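Local coordinates for glutathione peroxidase-like protein (Trypanosoma brucei, PDB 2VUP), which probably reduces hydroperoxides as a thiol-dependent peroxidase of the glutathione peroxidase family, drawing its electrons from tryparedoxin, at residues T72-N75 with K76-Q80; K104-V107 with C108-K112. All coordinates share one frame; numbering follows the deposited sequence.

Contact 1 of 2, residues T72-N75 with K76-Q80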
loop_
_atom_site.group_PDB
_atom_site.type_symbol
_atom_site.label_atom_id
_atom_site.label_comp_id
_atom_site.label_asym_id
_atom_site.label_seq_id
_atom_site.Cartn_x
_atom_site.Cartn_y
_atom_site.Cartn_z
ATOM N N THR A 72 -1.832 9.022 -9.427
ATOM C CA THR A 72 -2.991 9.233 -10.296
ATOM C C THR A 72 -4.290 8.820 -9.601
ATOM O O THR A 72 -5.277 9.562 -9.634
ATOM C CB THR A 72 -2.818 8.488 -11.647
ATOM O OG1 THR A 72 -1.789 9.130 -12.414
ATOM C CG2 THR A 72 -4.108 8.479 -12.453
ATOM N N LEU A 73 -4.279 7.650 -8.961
ATOM C CA LEU A 73 -5.443 7.171 -8.217
ATOM C C LEU A 73 -5.742 8.012 -6.975
ATOM O O LEU A 73 -6.910 8.219 -6.628
ATOM C CB LEU A 73 -5.272 5.703 -7.828
ATOM C CG LEU A 73 -5.374 4.679 -8.961
ATOM C CD1 LEU A 73 -4.802 3.356 -8.499
ATOM C CD2 LEU A 73 -6.816 4.513 -9.432
ATOM N N TYR A 74 -4.686 8.482 -6.312
ATOM C CA TYR A 74 -4.816 9.285 -5.101
ATOM C C TYR A 74 -5.438 10.642 -5.413
ATOM O O TYR A 74 -6.412 11.035 -4.772
ATOM C CB TYR A 74 -3.464 9.448 -4.393
ATOM C CG TYR A 74 -3.515 10.269 -3.118
ATOM C CD1 TYR A 74 -4.344 9.903 -2.051
ATOM C CD2 TYR A 74 -2.718 11.407 -2.973
ATOM C CE1 TYR A 74 -4.386 10.659 -0.883
ATOM C CE2 TYR A 74 -2.748 12.163 -1.809
ATOM C CZ TYR A 74 -3.583 11.790 -0.771
ATOM O OH TYR A 74 -3.610 12.547 0.383
ATOM N N ASN A 75 -4.877 11.333 -6.402
ATOM C CA ASN A 75 -5.411 12.604 -6.895
ATOM C C ASN A 75 -6.848 12.514 -7.415
ATOM O O ASN A 75 -7.658 13.411 -7.176
ATOM C CB ASN A 75 -4.509 13.163 -8.001
ATOM C CG ASN A 75 -3.150 13.609 -7.485
ATOM O OD1 ASN A 75 -2.984 13.911 -6.302
ATOM N ND2 ASN A 75 -2.172 13.670 -8.385
ATOM N N LYS A 76 -7.153 11.425 -8.118
ATOM C CA LYS A 76 -8.452 11.250 -8.756
ATOM C C LYS A 76 -9.564 10.916 -7.754
ATOM O O LYS A 76 -10.739 11.200 -8.013
ATOM C CB LYS A 76 -8.359 10.175 -9.840
ATOM C CG LYS A 76 -9.534 10.110 -10.808
ATOM C CD LYS A 76 -9.307 8.998 -11.822
ATOM C CE LYS A 76 -10.343 9.027 -12.933
ATOM N NZ LYS A 76 -9.861 8.240 -14.103
ATOM N N TYR A 77 -9.202 10.331 -6.614
ATOM C CA TYR A 77 -10.213 9.905 -5.645
ATOM C C TYR A 77 -10.032 10.451 -4.217
ATOM O O TYR A 77 -10.798 10.104 -3.319
ATOM C CB TYR A 77 -10.387 8.376 -5.679
ATOM C CG TYR A 77 -10.777 7.853 -7.055
ATOM C CD1 TYR A 77 -12.052 8.087 -7.579
ATOM C CD2 TYR A 77 -9.865 7.141 -7.841
ATOM C CE1 TYR A 77 -12.417 7.618 -8.841
ATOM C CE2 TYR A 77 -10.217 6.663 -9.105
ATOM C CZ TYR A 77 -11.498 6.908 -9.600
ATOM O OH TYR A 77 -11.861 6.444 -10.848
ATOM N N LYS A 78 -9.032 11.318 -4.037
ATOM C CA LYS A 78 -8.819 12.103 -2.801
ATOM C C LYS A 78 -10.113 12.569 -2.134
ATOM O O LYS A 78 -10.357 12.312 -0.950
ATOM C CB LYS A 78 -8.013 13.364 -3.134
ATOM C CG LYS A 78 -6.539 13.342 -2.804
ATOM C CD LYS A 78 -5.876 14.560 -3.437
ATOM C CE LYS A 78 -4.640 15.000 -2.675
ATOM N NZ LYS A 78 -4.969 15.486 -1.295
ATOM N N SER A 79 -10.933 13.267 -2.917
ATOM C CA SER A 79 -12.115 13.965 -2.416
ATOM C C SER A 79 -13.256 13.050 -1.962
ATOM O O SER A 79 -14.202 13.513 -1.321
ATOM C CB SER A 79 -12.611 14.945 -3.473
ATOM O OG SER A 79 -12.789 14.284 -4.714
ATOM N N GLN A 80 -13.169 11.762 -2.287
ATOM C CA GLN A 80 -14.179 10.793 -1.857
ATOM C C GLN A 80 -13.750 10.020 -0.603
ATOM O O GLN A 80 -14.420 9.066 -0.190
ATOM C CB GLN A 80 -14.535 9.830 -2.998
ATOM C CG GLN A 80 -15.124 10.511 -4.242
ATOM C CD GLN A 80 -15.663 9.518 -5.260
ATOM O OE1 GLN A 80 -16.462 8.641 -4.930
ATOM N NE2 GLN A 80 -15.236 9.662 -6.508
#
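K78 lays its aliphatic chain over one face of the Y74 ring. Its CG sits almost above the ring centre, 3.9 Å from the centroid and 10° off the ring normal, which makes this a CH-pi contact. Further out the chain slants across the ring toward the phenol end, and K78 CE comes to 3.5 Å from Y74 CE2. A bend at the last torsion (chi4 -65°) leaves K78 NZ 3.6 Å from Y74 OH. The same chain also runs alongside N75, K78 CD lying 4.1 Å from N75 OD1. On another side of the helix a single methyl makes the contact: L73 CD2 lies 4.0 Å from Y77 CE2.

The backbone that sets these pairs is the last turn of helix 63-77. K76 N bonds to T72 O at 3.0 Å, but the next bonds, from Y77 N and K78 N, are weak: Y77 N is shared between L73 O and Y74 O, and K78 N reaches Y74 O at a bent 127°. Outside the turn, E177 of helix 173-185 forms a salt bridge with K76 and accepts a hydrogen bond from Y77 OH, while L180, I181 and L184 pack against the Y77 ring. Y74 rests on T83 and V84 of the next strand, and E114 touches both Y74 and K78.

Backbone bonding thus weakens over Y77 and K78 as the helix of this beta-alpha-beta unit ends. There one carboxylate grips both K76 NZ and Y77 OH, apolar contacts hold the Y77 ring, and a lysine's methylenes cover Y74.

Contact 2 of 2, residues K104-V107 with C108-K112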
loop_
_atom_site.group_PDB
_atom_site.type_symbol
_atom_site.label_atom_id
_atom_site.label_comp_id
_atom_site.label_asym_id
_atom_site.label_seq_id
_atom_site.Cartn_x
_atom_site.Cartn_y
_atom_site.Cartn_z
ATOM N N LYS A 104 11.291 9.719 1.655
ATOM C CA LYS A 104 10.362 10.854 1.666
ATOM C C LYS A 104 10.730 11.912 0.627
ATOM O O LYS A 104 9.866 12.393 -0.106
ATOM C CB LYS A 104 10.294 11.491 3.060
ATOM C CG LYS A 104 9.277 10.849 3.991
ATOM C CD LYS A 104 9.642 11.029 5.466
ATOM C CE LYS A 104 9.343 12.422 6.010
ATOM N NZ LYS A 104 10.584 13.248 6.157
ATOM N N GLU A 105 12.013 12.255 0.557
ATOM C CA GLU A 105 12.481 13.289 -0.363
ATOM C C GLU A 105 12.389 12.853 -1.827
ATOM O O GLU A 105 11.812 13.563 -2.651
ATOM C CB GLU A 105 13.902 13.744 -0.006
ATOM C CG GLU A 105 14.261 15.133 -0.546
ATOM C CD GLU A 105 13.304 16.223 -0.064
ATOM O OE1 GLU A 105 13.341 16.576 1.138
ATOM O OE2 GLU A 105 12.512 16.724 -0.891
ATOM N N PHE A 106 12.949 11.685 -2.135
ATOM C CA PHE A 106 12.904 11.106 -3.483
ATOM C C PHE A 106 11.478 11.073 -4.044
ATOM O O PHE A 106 11.222 11.515 -5.168
ATOM C CB PHE A 106 13.519 9.699 -3.455
ATOM C CG PHE A 106 13.284 8.893 -4.706
ATOM C CD1 PHE A 106 14.134 9.018 -5.802
ATOM C CD2 PHE A 106 12.227 7.984 -4.778
ATOM C CE1 PHE A 106 13.924 8.264 -6.962
ATOM C CE2 PHE A 106 12.005 7.227 -5.931
ATOM C CZ PHE A 106 12.855 7.369 -7.025
ATOM N N VAL A 107 10.562 10.557 -3.230
ATOM C CA VAL A 107 9.169 10.336 -3.607
ATOM C C VAL A 107 8.426 11.639 -3.937
ATOM O O VAL A 107 7.632 11.693 -4.884
ATOM C CB VAL A 107 8.454 9.519 -2.494
ATOM C CG1 VAL A 107 6.942 9.589 -2.603
ATOM C CG2 VAL A 107 8.934 8.071 -2.531
ATOM N N CYS A 108 8.702 12.683 -3.162
ATOM C CA CYS A 108 8.045 13.975 -3.346
ATOM C C CYS A 108 8.632 14.793 -4.499
ATOM O O CYS A 108 7.888 15.444 -5.233
ATOM C CB CYS A 108 8.070 14.770 -2.043
ATOM S SG CYS A 108 7.061 14.010 -0.749
ATOM N N THR A 109 9.954 14.747 -4.660
ATOM C CA THR A 109 10.633 15.478 -5.739
ATOM C C THR A 109 10.332 14.901 -7.126
ATOM O O THR A 109 10.086 15.652 -8.076
ATOM C CB THR A 109 12.174 15.546 -5.539
ATOM O OG1 THR A 109 12.713 14.222 -5.429
ATOM C CG2 THR A 109 12.536 16.346 -4.289
ATOM N N LYS A 110 10.342 13.574 -7.236
ATOM C CA LYS A 110 10.195 12.915 -8.532
ATOM C C LYS A 110 8.747 12.758 -8.988
ATOM O O LYS A 110 8.429 12.991 -10.158
ATOM C CB LYS A 110 10.907 11.561 -8.543
ATOM C CG LYS A 110 12.399 11.649 -8.792
ATOM C CD LYS A 110 12.871 10.514 -9.689
ATOM C CE LYS A 110 14.208 10.852 -10.340
ATOM N NZ LYS A 110 14.409 10.124 -11.633
ATOM N N PHE A 111 7.868 12.389 -8.060
ATOM C CA PHE A 111 6.521 11.962 -8.426
ATOM C C PHE A 111 5.407 12.872 -7.939
ATOM O O PHE A 111 4.268 12.760 -8.404
ATOM C CB PHE A 111 6.290 10.513 -7.982
ATOM C CG PHE A 111 7.329 9.558 -8.500
ATOM C CD1 PHE A 111 7.278 9.102 -9.816
ATOM C CD2 PHE A 111 8.371 9.134 -7.681
ATOM C CE1 PHE A 111 8.241 8.230 -10.305
ATOM C CE2 PHE A 111 9.343 8.261 -8.161
ATOM C CZ PHE A 111 9.278 7.808 -9.479
ATOM N N LYS A 112 5.743 13.782 -7.024
ATOM C CA LYS A 112 4.766 14.683 -6.403
ATOM C C LYS A 112 3.695 13.901 -5.644
ATOM O O LYS A 112 2.520 14.288 -5.611
ATOM C CB LYS A 112 4.139 15.637 -7.442
ATOM C CG LYS A 112 4.763 17.035 -7.501
ATOM C CD LYS A 112 6.252 17.005 -7.821
ATOM C CE LYS A 112 6.893 18.367 -7.592
ATOM N NZ LYS A 112 8.333 18.228 -7.227
#
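F106 and F111 meet as an offset edge-to-face pair, the edge of F111 turned toward the face of F106. Their planes stand at 70° with centroids 5.7 Å apart, and the closest carbons are F106 CE2 and F111 CE2 at 3.6 Å. Different first torsions bring the rings together: F106 has CG anti to its own N (chi1 168°), which swings it forward along the helix, whereas F111 has CG anti to its carbonyl carbon and leans back. K110 adds its chain obliquely to the F106 ring, K110 CD lying 3.7 Å from F106 CE1, and K110 CB lies over a face of F111.

E105 and T109 cross at about a right angle, with the methyl CG2 of T109 3.4 Å from E105 OE2. The T109 hydroxyl, placed between N and the carbonyl carbon, lies close to both E105 O and F106 O. T109 N donates to E105 O in a nearly straight bond.

F106 also touches S58 and T63, and its side chain lies about 9 Å from that of C60, the predicted active-site cysteine; F111 meets the Y67 ring at a shallow angle. With buried V107, which packs on Y67, A113 and I117, the aromatic pair gives helix 100-111 an apolar face against helix 63-77. Its carbonyls are met differently: inside the helix one hydroxyl proton can serve either of two, while just past it K112, at positive phi, returns NZ to T109 O at 3.2 Å and weakly to C108 O.

In the fold
Contact 1 closes helix 63-77 and contact 2 forms the later part of helix 100-111, following it along the chain with strand 83-88 between them. Their centres are 18 Å apart and their nearest atoms about 5 Å, so they do not touch. The link between them is helix 63-77: its C-terminal end carries contact 1, while T63 and Y67, nearer its start, receive the aromatic side of contact 2. Both lie in the thioredoxin-like fold of the glutathione peroxidase family. Contact 1 is away from the predicted active site and fastens helix 63-77 to helix 173-185; contact 2 packs on the beginning of helix 63-77, closer to that site.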